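Local coordinates for translation initiation factor eif-2b-like protein (Chaetomium thermophilum, PDB 4ZEO) that probably takes part in translation initiation as the delta subunit of eIF2B, the guanine nucleotide exchange factor for eIF2, at residues 283-288 against 308-313. Residues are numbered along the deposited sequence; the frame is centred on the assembly and turned at random.
Sequences GDTIVT and SFNVTV
Asn310 is gripped through both of its backbone polar groups by segment 283-288. Its N donates to Asp284 O at 2.9 Å. Its O accepts from Ile286 N at 2.8 Å, the donor here tilted from the carbonyl plane. Thr312 repeats the pattern two residues on, with N bonded to Ile286 O at 2.7 Å and O receiving Thr288 N. Ahead of this ladder, Gly283 N reaches Ser308 O at 2.8 Å in a nearly straight bond. CA-H...O contacts lie between the bonds, the closest from Val311 CA to Ile286 O at 3.3 Å.

One residue bonding through N and O to two residues of its neighbour, one on either side of its partner in register, is the signature of parallel strands, and here it closes a right-handed beta-alpha-beta crossover in a Rossmann-like sheet, with helix 293-304 as the connection. The short strand axes are inclined at 20° to each other, and strands 336-338 and 354-358 flank the pair.

On the face covered by that helix, Ile286 carries most of the apolar contact. With CG1 beside its backbone N (chi1 -47°), the side chain sends CG1 obliquely toward Phe309 CD2, 4.2 Å away, while its CB meets Val311 CG2; Leu299 of the helix packs on both Ile286 and Phe309. Thr288 OG1 hydrogen-bonds Phe356 O of strand 354-358. On the other face, Thr285 CG2 lies 4.1 Å from Asn310 CB.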
loop_
_atom_site.group_PDB
_atom_site.type_symbol
_atom_site.label_atom_id
_atom_site.label_comp_id
_atom_site.label_asym_id
_atom_site.label_seq_id
_atom_site.Cartn_x
_atom_site.Cartn_y
_atom_site.Cartn_z
ATOM N N GLY A 283 25.063 -4.987 12.948
ATOM C CA GLY A 283 25.905 -3.808 12.815
ATOM C C GLY A 283 25.481 -2.810 11.745
ATOM O O GLY A 283 26.166 -1.819 11.526
ATOM N N ASP A 284 24.354 -3.057 11.086
ATOM C CA ASP A 284 23.869 -2.151 10.038
ATOM C C ASP A 284 23.324 -0.857 10.621
ATOM O O ASP A 284 22.847 -0.803 11.759
ATOM C CB ASP A 284 22.752 -2.817 9.202
ATOM C CG ASP A 284 23.279 -3.710 8.082
ATOM O OD1 ASP A 284 22.443 -4.297 7.350
ATOM O OD2 ASP A 284 24.513 -3.856 7.943
ATOM N N THR A 285 23.374 0.193 9.818
ATOM C CA THR A 285 22.634 1.391 10.143
ATOM C C THR A 285 21.603 1.598 9.073
ATOM O O THR A 285 21.903 1.629 7.896
ATOM C CB THR A 285 23.515 2.633 10.282
ATOM O OG1 THR A 285 24.558 2.378 11.241
ATOM C CG2 THR A 285 22.669 3.795 10.772
ATOM N N ILE A 286 20.368 1.716 9.501
ATOM C CA ILE A 286 19.243 1.857 8.599
ATOM C C ILE A 286 18.682 3.262 8.671
ATOM O O ILE A 286 18.542 3.811 9.763
ATOM C CB ILE A 286 18.106 0.858 8.937
ATOM C CG1 ILE A 286 18.671 -0.553 9.150
ATOM C CG2 ILE A 286 17.053 0.895 7.864
ATOM C CD1 ILE A 286 19.127 -1.212 7.876
ATOM N N VAL A 287 18.370 3.835 7.513
ATOM C CA VAL A 287 17.726 5.134 7.458
ATOM C C VAL A 287 16.322 4.995 6.869
ATOM O O VAL A 287 16.094 4.241 5.921
ATOM C CB VAL A 287 18.545 6.144 6.627
ATOM C CG1 VAL A 287 17.853 7.512 6.641
ATOM C CG2 VAL A 287 19.984 6.252 7.176
ATOM N N THR A 288 15.347 5.656 7.477
ATOM C CA THR A 288 14.033 5.684 6.866
ATOM C C THR A 288 13.395 7.041 7.125
ATOM O O THR A 288 13.932 7.849 7.906
ATOM C CB THR A 288 13.137 4.526 7.352
ATOM O OG1 THR A 288 12.041 4.386 6.441
ATOM C CG2 THR A 288 12.616 4.774 8.770
ATOM N N SER A 308 21.079 -6.974 15.667
ATOM C CA SER A 308 21.336 -5.717 16.347
ATOM C C SER A 308 21.796 -4.674 15.340
ATOM O O SER A 308 22.788 -4.849 14.632
ATOM C CB SER A 308 22.374 -5.910 17.446
ATOM O OG SER A 308 23.652 -6.160 16.894
ATOM N N PHE A 309 21.043 -3.586 15.270
ATOM C CA PHE A 309 21.268 -2.588 14.249
ATOM C C PHE A 309 20.749 -1.246 14.727
ATOM O O PHE A 309 20.013 -1.161 15.711
ATOM C CB PHE A 309 20.594 -3.002 12.940
ATOM C CG PHE A 309 19.135 -3.352 13.087
ATOM C CD1 PHE A 309 18.742 -4.629 13.434
ATOM C CD2 PHE A 309 18.152 -2.404 12.846
ATOM C CE1 PHE A 309 17.407 -4.942 13.569
ATOM C CE2 PHE A 309 16.809 -2.724 12.980
ATOM C CZ PHE A 309 16.447 -3.992 13.339
ATOM N N ASN A 310 21.155 -0.202 14.025
ATOM C CA ASN A 310 20.759 1.150 14.351
ATOM C C ASN A 310 19.775 1.673 13.344
ATOM O O ASN A 310 19.823 1.307 12.167
ATOM C CB ASN A 310 21.976 2.051 14.415
ATOM C CG ASN A 310 22.842 1.758 15.621
ATOM O OD1 ASN A 310 22.341 1.515 16.716
ATOM N ND2 ASN A 310 24.149 1.801 15.433
ATOM N N VAL A 311 18.842 2.487 13.812
ATOM C CA VAL A 311 17.887 3.102 12.906
ATOM C C VAL A 311 17.877 4.612 13.053
ATOM O O VAL A 311 17.847 5.147 14.165
ATOM C CB VAL A 311 16.472 2.526 13.120
ATOM C CG1 VAL A 311 15.464 3.268 12.286
ATOM C CG2 VAL A 311 16.464 1.041 12.789
ATOM N N THR A 312 17.940 5.294 11.921
ATOM C CA THR A 312 17.784 6.728 11.889
ATOM C C THR A 312 16.434 7.008 11.276
ATOM O O THR A 312 16.134 6.552 10.181
ATOM C CB THR A 312 18.913 7.429 11.081
ATOM O OG1 THR A 312 20.149 7.315 11.792
ATOM C CG2 THR A 312 18.602 8.915 10.877
ATOM N N VAL A 313 15.599 7.728 12.011
ATOM C CA VAL A 313 14.284 8.086 11.511
ATOM C C VAL A 313 14.210 9.572 11.245
ATOM O O VAL A 313 14.367 10.392 12.148
ATOM C CB VAL A 313 13.167 7.666 12.487
ATOM C CG1 VAL A 313 11.808 8.015 11.906
ATOM C CG2 VAL A 313 13.248 6.170 12.754
#